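Local coordinates for hypothetical UPF0131 protein PH0828 (Pyrococcus horikoshii, PDB 1V30), which is of unproven function but is probably a gamma-glutamylcyclotransferase, at residues A[69-83]-A[91-103]. Residues are numbered along the deposited sequence; the frame is centred on the assembly and turned at random.
Sequences FERINEIEIGTGYRL and GKAFLWEWGSKPR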
loop_
_atom_site.group_PDB
_atom_site.type_symbol
_atom_site.label_atom_id
_atom_site.label_comp_id
_atom_site.label_asym_id
_atom_site.label_seq_id
_atom_site.Cartn_x
_atom_site.Cartn_y
_atom_site.Cartn_z
ATOM N N PHE A 69 -13.204 -1.575 6.632
ATOM C CA PHE A 69 -11.960 -2.256 6.967
ATOM C C PHE A 69 -12.138 -3.772 6.964
ATOM O O PHE A 69 -11.307 -4.499 6.420
ATOM C CB PHE A 69 -11.442 -1.827 8.339
ATOM C CG PHE A 69 -10.162 -2.509 8.726
ATOM C CD1 PHE A 69 -8.943 -2.061 8.229
ATOM C CD2 PHE A 69 -10.181 -3.643 9.529
ATOM C CE1 PHE A 69 -7.761 -2.736 8.524
ATOM C CE2 PHE A 69 -9.004 -4.325 9.830
ATOM C CZ PHE A 69 -7.793 -3.870 9.325
ATOM N N GLU A 70 -13.214 -4.255 7.579
ATOM C CA GLU A 70 -13.465 -5.691 7.624
ATOM C C GLU A 70 -13.647 -6.280 6.228
ATOM O O GLU A 70 -13.189 -7.392 5.955
ATOM C CB GLU A 70 -14.689 -5.996 8.492
ATOM C CG GLU A 70 -14.442 -5.767 9.976
ATOM C CD GLU A 70 -15.615 -6.181 10.850
ATOM O OE1 GLU A 70 -16.542 -6.842 10.338
ATOM O OE2 GLU A 70 -15.605 -5.851 12.052
ATOM N N ARG A 71 -14.309 -5.540 5.340
ATOM C CA ARG A 71 -14.517 -6.020 3.978
ATOM C C ARG A 71 -13.183 -6.186 3.265
ATOM O O ARG A 71 -12.946 -7.187 2.587
ATOM C CB ARG A 71 -15.388 -5.050 3.175
ATOM C CG ARG A 71 -16.882 -5.195 3.403
ATOM C CD ARG A 71 -17.639 -4.936 2.107
ATOM N NE ARG A 71 -17.269 -3.665 1.487
ATOM C CZ ARG A 71 -17.603 -2.472 1.964
ATOM N NH1 ARG A 71 -18.321 -2.378 3.073
ATOM N NH2 ARG A 71 -17.222 -1.369 1.333
ATOM N N ILE A 72 -12.313 -5.194 3.421
ATOM C CA ILE A 72 -11.002 -5.233 2.792
ATOM C C ILE A 72 -10.161 -6.375 3.349
ATOM O O ILE A 72 -9.517 -7.109 2.600
ATOM C CB ILE A 72 -10.243 -3.908 3.016
ATOM C CG1 ILE A 72 -10.961 -2.771 2.287
ATOM C CG2 ILE A 72 -8.797 -4.044 2.541
ATOM C CD1 ILE A 72 -10.360 -1.400 2.539
ATOM N N ASN A 73 -10.185 -6.529 4.669
ATOM C CA ASN A 73 -9.397 -7.562 5.329
ATOM C C ASN A 73 -9.941 -8.972 5.093
ATOM O O ASN A 73 -9.414 -9.945 5.634
ATOM C CB ASN A 73 -9.303 -7.254 6.828
ATOM C CG ASN A 73 -8.017 -7.766 7.451
ATOM O OD1 ASN A 73 -6.972 -7.817 6.797
ATOM N ND2 ASN A 73 -8.079 -8.129 8.726
ATOM N N GLU A 74 -10.993 -9.068 4.283
ATOM C CA GLU A 74 -11.604 -10.347 3.933
ATOM C C GLU A 74 -11.252 -10.722 2.493
ATOM O O GLU A 74 -11.374 -11.884 2.102
ATOM C CB GLU A 74 -13.130 -10.279 4.066
ATOM C CG GLU A 74 -13.672 -10.652 5.433
ATOM C CD GLU A 74 -15.191 -10.672 5.463
ATOM O OE1 GLU A 74 -15.766 -11.080 6.493
ATOM O OE2 GLU A 74 -15.810 -10.272 4.453
ATOM N N ILE A 75 -10.824 -9.734 1.710
ATOM C CA ILE A 75 -10.460 -9.959 0.310
ATOM C C ILE A 75 -9.467 -11.117 0.191
ATOM O O ILE A 75 -8.468 -11.174 0.910
ATOM C CB ILE A 75 -9.846 -8.678 -0.319
ATOM C CG1 ILE A 75 -10.840 -7.516 -0.200
ATOM C CG2 ILE A 75 -9.513 -8.921 -1.789
ATOM C CD1 ILE A 75 -10.315 -6.185 -0.701
ATOM N N GLU A 76 -9.750 -12.039 -0.723
ATOM C CA GLU A 76 -8.908 -13.209 -0.930
ATOM C C GLU A 76 -7.434 -12.879 -1.171
ATOM O O GLU A 76 -6.547 -13.538 -0.633
ATOM C CB GLU A 76 -9.442 -14.023 -2.110
ATOM C CG GLU A 76 -8.949 -15.454 -2.152
ATOM C CD GLU A 76 -9.420 -16.266 -0.962
ATOM O OE1 GLU A 76 -9.002 -17.435 -0.839
ATOM O OE2 GLU A 76 -10.208 -15.738 -0.149
ATOM N N ILE A 77 -7.175 -11.849 -1.972
ATOM C CA ILE A 77 -5.808 -11.465 -2.298
ATOM C C ILE A 77 -4.992 -11.047 -1.072
ATOM O O ILE A 77 -3.764 -10.970 -1.127
ATOM C CB ILE A 77 -5.798 -10.324 -3.360
ATOM C CG1 ILE A 77 -4.501 -10.374 -4.166
ATOM C CG2 ILE A 77 -5.965 -8.970 -2.695
ATOM C CD1 ILE A 77 -4.411 -11.570 -5.093
ATOM N N GLY A 78 -5.675 -10.787 0.039
ATOM C CA GLY A 78 -4.983 -10.399 1.253
ATOM C C GLY A 78 -4.349 -11.579 1.976
ATOM O O GLY A 78 -3.666 -11.397 2.985
ATOM N N THR A 79 -4.569 -12.780 1.443
ATOM C CA THR A 79 -4.053 -14.027 2.013
ATOM C C THR A 79 -2.582 -14.009 2.411
ATOM O O THR A 79 -2.218 -14.457 3.501
ATOM C CB THR A 79 -4.250 -15.209 1.028
ATOM O OG1 THR A 79 -5.646 -15.443 0.835
ATOM C CG2 THR A 79 -3.590 -16.476 1.561
ATOM N N GLY A 80 -1.737 -13.507 1.523
ATOM C CA GLY A 80 -0.314 -13.488 1.798
ATOM C C GLY A 80 0.211 -12.315 2.601
ATOM O O GLY A 80 1.401 -12.268 2.903
ATOM N N TYR A 81 -0.660 -11.374 2.949
ATOM C CA TYR A 81 -0.250 -10.205 3.719
ATOM C C TYR A 81 -0.756 -10.285 5.157
ATOM O O TYR A 81 -1.813 -10.851 5.417
ATOM C CB TYR A 81 -0.806 -8.919 3.088
ATOM C CG TYR A 81 -0.477 -8.703 1.625
ATOM C CD1 TYR A 81 -1.218 -9.328 0.621
ATOM C CD2 TYR A 81 0.547 -7.833 1.246
ATOM C CE1 TYR A 81 -0.953 -9.083 -0.732
ATOM C CE2 TYR A 81 0.822 -7.584 -0.103
ATOM C CZ TYR A 81 0.067 -8.209 -1.083
ATOM O OH TYR A 81 0.321 -7.934 -2.412
ATOM N N ARG A 82 -0.002 -9.724 6.091
ATOM C CA ARG A 82 -0.440 -9.715 7.476
ATOM C C ARG A 82 -0.474 -8.268 7.956
ATOM O O ARG A 82 0.333 -7.437 7.540
ATOM C CB ARG A 82 0.467 -10.601 8.342
ATOM C CG ARG A 82 0.262 -12.089 8.057
ATOM C CD ARG A 82 1.225 -12.975 8.835
ATOM N NE ARG A 82 2.613 -12.676 8.505
ATOM C CZ ARG A 82 3.648 -13.449 8.825
ATOM N NH1 ARG A 82 3.462 -14.584 9.486
ATOM N NH2 ARG A 82 4.874 -13.080 8.490
ATOM N N LEU A 83 -1.428 -7.983 8.827
ATOM C CA LEU A 83 -1.654 -6.647 9.350
ATOM C C LEU A 83 -0.613 -6.205 10.369
ATOM O O LEU A 83 -0.367 -6.895 11.354
ATOM C CB LEU A 83 -3.047 -6.604 9.983
ATOM C CG LEU A 83 -3.730 -5.257 10.188
ATOM C CD1 LEU A 83 -4.111 -4.670 8.833
ATOM C CD2 LEU A 83 -4.973 -5.448 11.043
ATOM N N GLY A 91 -0.811 9.910 12.558
ATOM C CA GLY A 91 -1.030 8.998 13.668
ATOM C C GLY A 91 -0.813 7.556 13.243
ATOM O O GLY A 91 -0.564 7.274 12.070
ATOM N N LYS A 92 -0.896 6.635 14.197
ATOM C CA LYS A 92 -0.705 5.222 13.898
ATOM C C LYS A 92 -1.736 4.724 12.890
ATOM O O LYS A 92 -2.897 5.134 12.910
ATOM C CB LYS A 92 -0.800 4.399 15.184
ATOM C CG LYS A 92 0.415 4.513 16.090
ATOM C CD LYS A 92 1.628 3.831 15.474
ATOM C CE LYS A 92 2.823 3.875 16.416
ATOM N NZ LYS A 92 4.007 3.171 15.848
ATOM N N ALA A 93 -1.296 3.833 12.007
ATOM C CA ALA A 93 -2.172 3.271 10.987
ATOM C C ALA A 93 -1.822 1.812 10.739
ATOM O O ALA A 93 -0.720 1.365 11.066
ATOM C CB ALA A 93 -2.037 4.067 9.682
ATOM N N PHE A 94 -2.772 1.074 10.176
ATOM C CA PHE A 94 -2.543 -0.323 9.845
ATOM C C PHE A 94 -2.042 -0.400 8.409
ATOM O O PHE A 94 -2.433 0.403 7.554
ATOM C CB PHE A 94 -3.831 -1.138 9.982
ATOM C CG PHE A 94 -4.264 -1.338 11.399
ATOM C CD1 PHE A 94 -5.226 -0.514 11.970
ATOM C CD2 PHE A 94 -3.691 -2.339 12.172
ATOM C CE1 PHE A 94 -5.615 -0.688 13.299
ATOM C CE2 PHE A 94 -4.070 -2.520 13.500
ATOM C CZ PHE A 94 -5.035 -1.692 14.063
ATOM N N LEU A 95 -1.178 -1.372 8.156
ATOM C CA LEU A 95 -0.601 -1.587 6.839
ATOM C C LEU A 95 -0.532 -3.089 6.613
ATOM O O LEU A 95 -0.308 -3.849 7.559
ATOM C CB LEU A 95 0.796 -0.960 6.781
ATOM C CG LEU A 95 1.649 -1.176 5.529
ATOM C CD1 LEU A 95 2.450 0.084 5.238
ATOM C CD2 LEU A 95 2.568 -2.372 5.724
ATOM N N TRP A 96 -0.746 -3.513 5.372
ATOM C CA TRP A 96 -0.708 -4.924 5.025
ATOM C C TRP A 96 0.676 -5.267 4.515
ATOM O O TRP A 96 1.032 -4.955 3.379
ATOM C CB TRP A 96 -1.761 -5.236 3.965
ATOM C CG TRP A 96 -3.150 -5.318 4.526
ATOM C CD1 TRP A 96 -3.742 -6.412 5.090
ATOM C CD2 TRP A 96 -4.117 -4.260 4.594
ATOM N NE1 TRP A 96 -5.018 -6.103 5.500
ATOM C CE2 TRP A 96 -5.274 -4.788 5.209
ATOM C CE3 TRP A 96 -4.118 -2.915 4.195
ATOM C CZ2 TRP A 96 -6.421 -4.020 5.433
ATOM C CZ3 TRP A 96 -5.261 -2.152 4.418
ATOM C CH2 TRP A 96 -6.395 -2.707 5.030
ATOM N N GLU A 97 1.449 -5.908 5.381
ATOM C CA GLU A 97 2.815 -6.306 5.085
ATOM C C GLU A 97 2.870 -7.682 4.427
ATOM O O GLU A 97 2.230 -8.625 4.890
ATOM C CB GLU A 97 3.606 -6.318 6.392
ATOM C CG GLU A 97 4.974 -6.957 6.326
ATOM C CD GLU A 97 5.636 -6.976 7.685
ATOM O OE1 GLU A 97 6.006 -5.889 8.171
ATOM O OE2 GLU A 97 5.762 -8.073 8.272
ATOM N N TRP A 98 3.633 -7.800 3.345
ATOM C CA TRP A 98 3.752 -9.090 2.675
ATOM C C TRP A 98 4.419 -10.042 3.674
ATOM O O TRP A 98 5.456 -9.715 4.253
ATOM C CB TRP A 98 4.579 -8.949 1.395
ATOM C CG TRP A 98 4.780 -10.237 0.660
ATOM C CD1 TRP A 98 5.972 -10.832 0.382
ATOM C CD2 TRP A 98 3.767 -11.082 0.092
ATOM N NE1 TRP A 98 5.771 -11.990 -0.321
ATOM C CE2 TRP A 98 4.428 -12.171 -0.515
ATOM C CE3 TRP A 98 2.366 -11.025 0.032
ATOM C CZ2 TRP A 98 3.739 -13.199 -1.175
ATOM C CZ3 TRP A 98 1.680 -12.048 -0.627
ATOM C CH2 TRP A 98 2.370 -13.120 -1.220
ATOM N N GLY A 99 3.821 -11.214 3.863
ATOM C CA GLY A 99 4.339 -12.166 4.839
ATOM C C GLY A 99 5.346 -13.220 4.420
ATOM O O GLY A 99 5.615 -14.154 5.182
ATOM N N SER A 100 5.911 -13.089 3.225
ATOM C CA SER A 100 6.899 -14.050 2.747
ATOM C C SER A 100 8.016 -13.301 2.041
ATOM O O SER A 100 8.076 -12.077 2.098
ATOM C CB SER A 100 6.250 -15.039 1.777
ATOM O OG SER A 100 5.250 -15.800 2.427
ATOM N N LYS A 101 8.910 -14.040 1.392
ATOM C CA LYS A 101 10.001 -13.419 0.655
ATOM C C LYS A 101 9.348 -12.601 -0.451
ATOM O O LYS A 101 8.382 -13.048 -1.064
ATOM C CB LYS A 101 10.896 -14.479 0.010
ATOM C CG LYS A 101 11.788 -15.270 0.951
ATOM C CD LYS A 101 12.500 -16.370 0.169
ATOM C CE LYS A 101 13.893 -16.657 0.709
ATOM N NZ LYS A 101 13.887 -17.087 2.133
ATOM N N PRO A 102 9.858 -11.394 -0.717
ATOM C CA PRO A 102 9.237 -10.606 -1.783
ATOM C C PRO A 102 9.560 -11.203 -3.149
ATOM O O PRO A 102 10.541 -11.937 -3.297
ATOM C CB PRO A 102 9.861 -9.229 -1.593
ATOM C CG PRO A 102 11.244 -9.568 -1.117
ATOM C CD PRO A 102 10.976 -10.658 -0.097
ATOM N N ARG A 103 8.730 -10.892 -4.139
ATOM C CA ARG A 103 8.929 -11.376 -5.501
ATOM C C ARG A 103 8.942 -10.193 -6.463
ATOM O O ARG A 103 8.338 -9.148 -6.189
ATOM C CB ARG A 103 7.805 -12.342 -5.904
ATOM C CG ARG A 103 7.740 -13.620 -5.073
ATOM C CD ARG A 103 6.595 -14.519 -5.521
ATOM N NE ARG A 103 6.699 -14.878 -6.934
ATOM C CZ ARG A 103 7.351 -15.935 -7.410
ATOM N NH1 ARG A 103 7.970 -16.773 -6.588
ATOM N NH2 ARG A 103 7.387 -16.151 -8.718
HETATM O O HOH W 1 2.874 -14.583 2.293
HETATM O O HOH W 2 6.831 -15.412 7.399
HETATM O O HOH W 3 6.508 -10.833 8.193
#
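The antiparallel hairpin of strands 81-86 and 93-98 is joined here at Arg-82 and Glu-97, a hydrogen-bonded pair: Arg-82 N donates to Glu-97 O at 2.8 Å and Glu-97 N to Arg-82 O at 2.9 Å. Beyond the strand pairs, Gly-99 N donates to Gly-80 O at 2.8 Å, and that oxygen also accepts from a water shared with Ser-100 OG. Tyr-81/Trp-98 and Leu-83/Trp-96 are the flanking non-hydrogen-bonded pairs, and their four side chains share one face. There the indole of Trp-96 reaches back to the end of helix 66-72. Its NE1 meets Asn-73 OD1 at 2.9 Å, with a nearly straight N-H...O angle of 175° and the oxygen in the indole plane, although the amide is turned well away from the ring plane. Leu-83 CD1 lies over one indole face, 3.9 Å from the five-membered ring centroid, a CH-pi contact. Ile-72 CG2 and Phe-69 CE1 pack obliquely against CZ2 and CH2 of Trp-96, Phe-69 CE1 coming within 3.6 Å of CZ2; the Phe-69 and indole planes are near parallel but slid apart. Replacing Trp-96 by an alanine is likely to open a gap against Ile-72 and Phe-69 and leave Asn-73 OD1 without its indole donor. At the other end, Trp-98 turns its edge to the face of Tyr-81, with CE3 over the ring centre and planes 70° apart. With CG anti to the carbonyl carbon (chi1 -55°), the Tyr-81 ring lies beside Tyr-13, a substrate-binding residue by similarity, while its hydroxyl bonds Pro-48 O. Glu-76, the proton acceptor by similarity, sits in the connection between helix and hairpin without touching 91-103; Tyr-81 beside Tyr-13 probably places this hairpin face next to the substrate pocket, as in the gamma-glutamylcyclotransferase (AIG2-like) family.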